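Local coordinates for elongation factor G (Thermus thermophilus, PDB 2DY1), which binds GTP and a magnesium ion and, as an elongation factor G, probably acts as a GTPase in the elongation phase of protein synthesis, at residues Val121-Arg124 against Pro128-Val131; Leu285-Lys290 against Val373-Leu378. One frame throughout, in Å; residues are numbered along the deposited sequence.

Contact 1: Val121-Arg124 against Pro128-Val131; sequences VAER and PRMV
Ala122 and Glu123, in the last turn of helix 113-124, meet Arg129 at the start of strand 129-134, where the helix of a beta-alpha-beta crossover (strand 100-106, helix 113-124, strand 129-134) turns back into the sheet of the P-loop GTPase domain. Three residues link the segments, and the closest pair of CA atoms, Ala122 and Arg129, is 7.5 Å apart. Ala122 points its CB at the strand and lies against the aliphatic part of the arginine, 3.8 Å from Arg129 CD; the same methyl touches Ala101 of strand 100-106, a neighbour of 129-134 in the sheet. Glu123, one residue on, works at the exposed border of the contact. Its CA lies over one face of the Arg129 guanidinium, 4.2 Å above the plane. CG anti to the backbone N (chi1 -155°) and an extended chain carry the carboxylate out to Arg129 NH1, which it meets from the same side of the guanidinium plane, forming a salt bridge. Arg129 folds back to meet it, its chain bent at chi2 and chi3. Other partners help fix the guanidinium: NE donates to Leu127 O in the connecting loop, and Trp119, earlier on the helix, makes a cation-pi contact. Tyr248 of strand 248-252 touches both Glu123 and Arg129, so the charged pair sits beside the next strand as well. The carboxylate and guanidinium planes stand 85° apart, which rules out a flat two-pronged pairing; a single weak hydrogen bond carries the bridge, from Arg129 NH1 to Glu123 OE2 at 3.1 Å with an N-H...O angle of 133°.

Contact 2: Leu285-Lys290 against Val373-Leu378; sequences LAKVFK and VPFARL
Lys287 reaches from strand 285-294 to the chain at Val373-Phe375, a non-regular connection leading from the antiparallel beta domain 2 towards strand 383-389. Its side chain is fully stretched: CG is anti to the backbone N (chi1 -179°) and every later torsion is also near 180°, which carries the ammonium group across to the other backbone. There NZ donates a hydrogen bond of 2.8 Å to Pro374 O, lying in the carbonyl plane with a C=O...N angle of 156°. The hydrocarbon part runs obliquely past Val373, whose CG1 branch meets Lys287 CD at 3.8 Å. With CG1 anti to the valine's backbone N (chi1 -172°), that branch is turned to the lysine chain; the valine also touches Pro368. Beyond the carbonyl, the Phe375 ring comes up beside the ammonium group, with CD1 3.5 Å from NZ. The lysine approaches this ring at a slant, and CD1 is its nearest ring atom. Pro374 itself turns to the side and packs on Tyr306 of the neighbouring strand 298-307 and on helix 275-279. Glu96 of helix 88-97, in the GTP-binding domain, completes the site: OE2 forms a salt bridge with Lys287 NZ, while OE1 accepts a hydrogen bond from Ala376 N. A methionine in place of Lys287 would probably leave Pro374 O without this donor and Glu96 without its positive mate. The buried lysine thus joins three parts of the chain through one nitrogen, its charge probably balanced by Glu96 and further stabilised by the carbonyl dipole of Pro374.

How the contacts relate
Contact 1 closes before contact 2 opens along the chain, and their centres lie 16 Å apart; the nearest atoms come to about 4 Å without touching. Contact 1 is internal to the GTP-binding domain, between a helix and a strand of its large mixed sheet. Contact 2 sets a strand of the domain 2 sheet against the connection towards strand 383-389. Helix 88-97 is their common neighbour: Arg92 and Leu95 touch Val121 of 121-124, while Arg92 and Glu96 bond to 373-378. One helix of the nucleotide-binding domain therefore touches the crossover of contact 1 and the interdomain connection of contact 2, linking the two domains.

Contact 1: Val121-Arg124 against Pro128-Val131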
ATOM      1  N   VAL A 121      10.870  -2.943  -3.036  1.00 12.70           N
ATOM      2  CA  VAL A 121       9.898  -2.999  -4.132  1.00 12.88           C
ATOM      3  C   VAL A 121      10.643  -2.815  -5.449  1.00 15.74           C
ATOM      4  O   VAL A 121      10.407  -3.549  -6.423  1.00 14.15           O
ATOM      5  CB  VAL A 121       8.828  -1.903  -3.974  1.00 16.71           C
ATOM      6  CG1 VAL A 121       7.903  -1.870  -5.207  1.00 19.74           C
ATOM      7  CG2 VAL A 121       8.023  -2.184  -2.709  1.00 21.17           C
ATOM      8  N   ALA A 122      11.573  -1.857  -5.480  1.00 13.80           N
ATOM      9  CA  ALA A 122      12.332  -1.617  -6.697  1.00 12.71           C
ATOM     10  C   ALA A 122      13.103  -2.875  -7.088  1.00 16.75           C
ATOM     11  O   ALA A 122      13.150  -3.243  -8.261  1.00 14.18           O
ATOM     12  CB  ALA A 122      13.309  -0.439  -6.497  1.00 12.14           C
ATOM     13  N   GLU A 123      13.716  -3.516  -6.096  1.00 16.06           N
ATOM     14  CA  GLU A 123      14.490  -4.735  -6.333  1.00 21.56           C
ATOM     15  C   GLU A 123      13.611  -5.835  -6.931  1.00 18.94           C
ATOM     16  O   GLU A 123      14.000  -6.473  -7.925  1.00 20.72           O
ATOM     17  CB  GLU A 123      15.129  -5.192  -5.015  1.00 22.14           C
ATOM     18  CG  GLU A 123      16.386  -6.038  -5.177  1.00 42.16           C
ATOM     19  CD  GLU A 123      17.261  -6.012  -3.931  1.00 50.05           C
ATOM     20  OE1 GLU A 123      16.777  -6.423  -2.852  1.00 53.47           O
ATOM     21  OE2 GLU A 123      18.430  -5.572  -4.028  1.00 53.09           O
ATOM     22  N   ARG A 124      12.424  -6.042  -6.361  1.00 18.39           N
ATOM     23  CA  ARG A 124      11.514  -7.078  -6.851  1.00 19.83           C
ATOM     24  C   ARG A 124      11.043  -6.796  -8.270  1.00 19.11           C
ATOM     25  O   ARG A 124      10.754  -7.718  -9.020  1.00 19.52           O
ATOM     26  CB  ARG A 124      10.309  -7.249  -5.914  1.00 23.35           C
ATOM     27  CG  ARG A 124      10.676  -7.782  -4.526  1.00 36.00           C
ATOM     28  CD  ARG A 124       9.483  -8.445  -3.838  1.00 38.39           C
ATOM     29  NE  ARG A 124       8.364  -7.527  -3.638  1.00 42.64           N
ATOM     30  CZ  ARG A 124       7.901  -7.151  -2.448  1.00 43.86           C
ATOM     31  NH1 ARG A 124       8.461  -7.614  -1.340  1.00 41.02           N
ATOM     32  NH2 ARG A 124       6.874  -6.314  -2.365  1.00 39.28           N
ATOM     33  N   PRO A 128      16.900  -0.704 -11.658  1.00 11.20           N
ATOM     34  CA  PRO A 128      18.204  -0.149 -11.296  1.00 11.30           C
ATOM     35  C   PRO A 128      17.879   0.886 -10.207  1.00 14.86           C
ATOM     36  O   PRO A 128      16.766   1.440 -10.170  1.00 13.19           O
ATOM     37  CB  PRO A 128      18.651   0.560 -12.563  1.00 14.59           C
ATOM     38  CG  PRO A 128      18.074  -0.348 -13.651  1.00 16.03           C
ATOM     39  CD  PRO A 128      16.683  -0.620 -13.120  1.00 11.50           C
ATOM     40  N   ARG A 129      18.840   1.153  -9.330  1.00 13.22           N
ATOM     41  CA  ARG A 129      18.647   2.118  -8.257  1.00 13.59           C
ATOM     42  C   ARG A 129      19.845   3.054  -8.156  1.00 14.92           C
ATOM     43  O   ARG A 129      20.993   2.647  -8.369  1.00 13.19           O
ATOM     44  CB  ARG A 129      18.476   1.408  -6.907  1.00 12.50           C
ATOM     45  CG  ARG A 129      17.050   0.932  -6.593  1.00 13.43           C
ATOM     46  CD  ARG A 129      17.104  -0.452  -5.964  1.00 14.79           C
ATOM     47  NE  ARG A 129      17.438  -1.412  -7.021  1.00 17.95           N
ATOM     48  CZ  ARG A 129      18.037  -2.576  -6.815  1.00 22.21           C
ATOM     49  NH1 ARG A 129      18.380  -2.946  -5.584  1.00 22.43           N
ATOM     50  NH2 ARG A 129      18.304  -3.362  -7.849  1.00 23.06           N
ATOM     51  N   MET A 130      19.560   4.322  -7.880  1.00 11.22           N
ATOM     52  CA  MET A 130      20.581   5.354  -7.674  1.00 11.02           C
ATOM     53  C   MET A 130      20.129   6.023  -6.377  1.00 14.42           C
ATOM     54  O   MET A 130      18.941   6.057  -6.096  1.00 14.60           O
ATOM     55  CB  MET A 130      20.567   6.366  -8.838  1.00 16.07           C
ATOM     56  CG  MET A 130      21.215   7.709  -8.590  1.00 27.07           C
ATOM     57  SD  MET A 130      20.943   8.776 -10.062  1.00 25.91           S
ATOM     58  CE  MET A 130      22.007   7.904 -11.185  1.00 25.82           C
ATOM     59  N   VAL A 131      21.073   6.505  -5.574  1.00 10.64           N
ATOM     60  CA  VAL A 131      20.749   7.177  -4.313  1.00 11.16           C
ATOM     61  C   VAL A 131      21.096   8.640  -4.440  1.00  9.50           C
ATOM     62  O   VAL A 131      22.111   8.980  -5.047  1.00 12.48           O
ATOM     63  CB  VAL A 131      21.630   6.627  -3.154  1.00 10.47           C
ATOM     64  CG1 VAL A 131      21.456   7.471  -1.881  1.00 10.88           C
ATOM     65  CG2 VAL A 131      21.267   5.172  -2.867  1.00 14.49           C
TER

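Contact 2: Leu285-Lys290 against Val373-Leu378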
ATOM      1  N   LEU A 285       2.990  -0.471 -25.822  1.00 13.74           N
ATOM      2  CA  LEU A 285       2.679  -1.247 -24.620  1.00 11.83           C
ATOM      3  C   LEU A 285       2.639  -0.182 -23.551  1.00 10.82           C
ATOM      4  O   LEU A 285       3.584   0.590 -23.417  1.00 11.50           O
ATOM      5  CB  LEU A 285       3.766  -2.266 -24.284  1.00 13.36           C
ATOM      6  CG  LEU A 285       3.571  -2.985 -22.934  1.00 14.78           C
ATOM      7  CD1 LEU A 285       2.263  -3.796 -22.924  1.00 15.88           C
ATOM      8  CD2 LEU A 285       4.772  -3.877 -22.664  1.00 18.78           C
ATOM      9  N   ALA A 286       1.523  -0.118 -22.829  1.00 13.70           N
ATOM     10  CA  ALA A 286       1.332   0.897 -21.794  1.00 12.36           C
ATOM     11  C   ALA A 286       0.493   0.356 -20.647  1.00 11.49           C
ATOM     12  O   ALA A 286      -0.123  -0.708 -20.732  1.00 12.35           O
ATOM     13  CB  ALA A 286       0.630   2.117 -22.393  1.00 13.19           C
ATOM     14  N   LYS A 287       0.448   1.117 -19.565  1.00 12.59           N
ATOM     15  CA  LYS A 287      -0.336   0.699 -18.418  1.00 13.04           C
ATOM     16  C   LYS A 287      -0.819   1.923 -17.647  1.00 11.22           C
ATOM     17  O   LYS A 287      -0.102   2.917 -17.564  1.00 11.50           O
ATOM     18  CB  LYS A 287       0.527  -0.175 -17.502  1.00 16.61           C
ATOM     19  CG  LYS A 287      -0.187  -0.680 -16.283  1.00 22.83           C
ATOM     20  CD  LYS A 287       0.639  -1.755 -15.567  1.00 18.98           C
ATOM     21  CE  LYS A 287      -0.084  -2.257 -14.344  1.00 25.70           C
ATOM     22  NZ  LYS A 287       0.643  -3.380 -13.705  1.00 21.02           N
ATOM     23  N   VAL A 288      -2.035   1.852 -17.105  1.00 12.13           N
ATOM     24  CA  VAL A 288      -2.573   2.953 -16.288  1.00  9.59           C
ATOM     25  C   VAL A 288      -1.998   2.647 -14.895  1.00 10.02           C
ATOM     26  O   VAL A 288      -2.400   1.666 -14.264  1.00 12.42           O
ATOM     27  CB  VAL A 288      -4.108   2.890 -16.226  1.00 13.21           C
ATOM     28  CG1 VAL A 288      -4.647   3.947 -15.269  1.00 13.22           C
ATOM     29  CG2 VAL A 288      -4.700   3.126 -17.627  1.00 15.57           C
ATOM     30  N   PHE A 289      -1.055   3.469 -14.421  1.00  9.54           N
ATOM     31  CA  PHE A 289      -0.442   3.189 -13.121  1.00  8.41           C
ATOM     32  C   PHE A 289      -1.109   3.906 -11.971  1.00 10.10           C
ATOM     33  O   PHE A 289      -0.889   3.564 -10.822  1.00 13.37           O
ATOM     34  CB  PHE A 289       1.076   3.473 -13.141  1.00 10.94           C
ATOM     35  CG  PHE A 289       1.438   4.923 -13.230  1.00 11.02           C
ATOM     36  CD1 PHE A 289       1.715   5.660 -12.068  1.00 10.45           C
ATOM     37  CD2 PHE A 289       1.556   5.545 -14.476  1.00 12.39           C
ATOM     38  CE1 PHE A 289       2.119   7.022 -12.171  1.00 12.84           C
ATOM     39  CE2 PHE A 289       1.947   6.872 -14.587  1.00 13.84           C
ATOM     40  CZ  PHE A 289       2.231   7.615 -13.433  1.00 14.64           C
ATOM     41  N   LYS A 290      -1.887   4.929 -12.291  1.00  8.65           N
ATOM     42  CA  LYS A 290      -2.651   5.635 -11.249  1.00 11.18           C
ATOM     43  C   LYS A 290      -3.772   6.426 -11.875  1.00  9.73           C
ATOM     44  O   LYS A 290      -3.779   6.701 -13.090  1.00 12.47           O
ATOM     45  CB  LYS A 290      -1.773   6.588 -10.414  1.00 13.23           C
ATOM     46  CG  LYS A 290      -1.282   7.805 -11.161  1.00 11.45           C
ATOM     47  CD  LYS A 290      -0.697   8.886 -10.241  1.00 11.22           C
ATOM     48  CE  LYS A 290      -1.827   9.733  -9.628  1.00 15.87           C
ATOM     49  NZ  LYS A 290      -1.360  10.554  -8.450  1.00 12.42           N
ATOM     50  N   VAL A 373       4.508  -7.367 -18.498  1.00 15.96           N
ATOM     51  CA  VAL A 373       4.035  -6.117 -17.890  1.00 13.20           C
ATOM     52  C   VAL A 373       4.487  -5.955 -16.443  1.00 11.50           C
ATOM     53  O   VAL A 373       4.205  -6.812 -15.620  1.00 15.60           O
ATOM     54  CB  VAL A 373       2.487  -6.105 -17.883  1.00 18.89           C
ATOM     55  CG1 VAL A 373       1.957  -4.741 -17.441  1.00 19.87           C
ATOM     56  CG2 VAL A 373       1.961  -6.465 -19.268  1.00 21.08           C
ATOM     57  N   PRO A 374       5.184  -4.845 -16.108  1.00 13.34           N
ATOM     58  CA  PRO A 374       5.618  -4.668 -14.713  1.00 12.81           C
ATOM     59  C   PRO A 374       4.414  -4.731 -13.775  1.00 13.59           C
ATOM     60  O   PRO A 374       3.341  -4.212 -14.089  1.00 15.29           O
ATOM     61  CB  PRO A 374       6.256  -3.274 -14.715  1.00 16.42           C
ATOM     62  CG  PRO A 374       6.733  -3.111 -16.154  1.00 17.49           C
ATOM     63  CD  PRO A 374       5.610  -3.716 -16.955  1.00 15.36           C
ATOM     64  N   PHE A 375       4.578  -5.358 -12.619  1.00 13.67           N
ATOM     65  CA  PHE A 375       3.469  -5.459 -11.698  1.00 11.54           C
ATOM     66  C   PHE A 375       3.974  -5.512 -10.271  1.00 13.76           C
ATOM     67  O   PHE A 375       4.843  -6.319  -9.939  1.00 15.19           O
ATOM     68  CB  PHE A 375       2.654  -6.735 -11.969  1.00 14.11           C
ATOM     69  CG  PHE A 375       1.382  -6.816 -11.172  1.00 13.96           C
ATOM     70  CD1 PHE A 375       0.228  -6.222 -11.647  1.00 16.17           C
ATOM     71  CD2 PHE A 375       1.366  -7.413  -9.914  1.00 16.20           C
ATOM     72  CE1 PHE A 375      -0.938  -6.211 -10.878  1.00 18.72           C
ATOM     73  CE2 PHE A 375       0.196  -7.403  -9.136  1.00 17.08           C
ATOM     74  CZ  PHE A 375      -0.942  -6.803  -9.619  1.00 18.33           C
ATOM     75  N   ALA A 376       3.426  -4.634  -9.435  1.00 15.33           N
ATOM     76  CA  ALA A 376       3.766  -4.616  -8.026  1.00 15.67           C
ATOM     77  C   ALA A 376       2.450  -4.785  -7.284  1.00 15.69           C
ATOM     78  O   ALA A 376       1.558  -3.926  -7.356  1.00 16.48           O
ATOM     79  CB  ALA A 376       4.436  -3.294  -7.640  1.00 19.61           C
ATOM     80  N   ARG A 377       2.330  -5.915  -6.592  1.00 13.79           N
ATOM     81  CA  ARG A 377       1.145  -6.258  -5.828  1.00 15.42           C
ATOM     82  C   ARG A 377       0.975  -5.289  -4.660  1.00 16.01           C
ATOM     83  O   ARG A 377       1.960  -4.882  -4.062  1.00 18.36           O
ATOM     84  CB  ARG A 377       1.313  -7.677  -5.276  1.00 18.41           C
ATOM     85  CG  ARG A 377       0.095  -8.284  -4.604  1.00 24.90           C
ATOM     86  CD  ARG A 377       0.488  -9.581  -3.901  1.00 22.60           C
ATOM     87  NE  ARG A 377       1.376  -9.293  -2.785  1.00 32.62           N
ATOM     88  CZ  ARG A 377       0.947  -9.024  -1.556  1.00 32.31           C
ATOM     89  NH1 ARG A 377      -0.358  -9.026  -1.284  1.00 37.22           N
ATOM     90  NH2 ARG A 377       1.819  -8.720  -0.610  1.00 35.33           N
ATOM     91  N   LEU A 378      -0.262  -4.903  -4.359  1.00 15.94           N
ATOM     92  CA  LEU A 378      -0.514  -4.061  -3.193  1.00 15.70           C
ATOM     93  C   LEU A 378      -0.945  -4.972  -2.037  1.00 15.91           C
ATOM     94  O   LEU A 378      -1.794  -5.850  -2.211  1.00 22.44           O
ATOM     95  CB  LEU A 378      -1.634  -3.054  -3.454  1.00 18.41           C
ATOM     96  CG  LEU A 378      -1.435  -2.013  -4.556  1.00 19.76           C
ATOM     97  CD1 LEU A 378      -2.554  -1.001  -4.452  1.00 17.84           C
ATOM     98  CD2 LEU A 378      -0.098  -1.310  -4.404  1.00 18.85           C
TER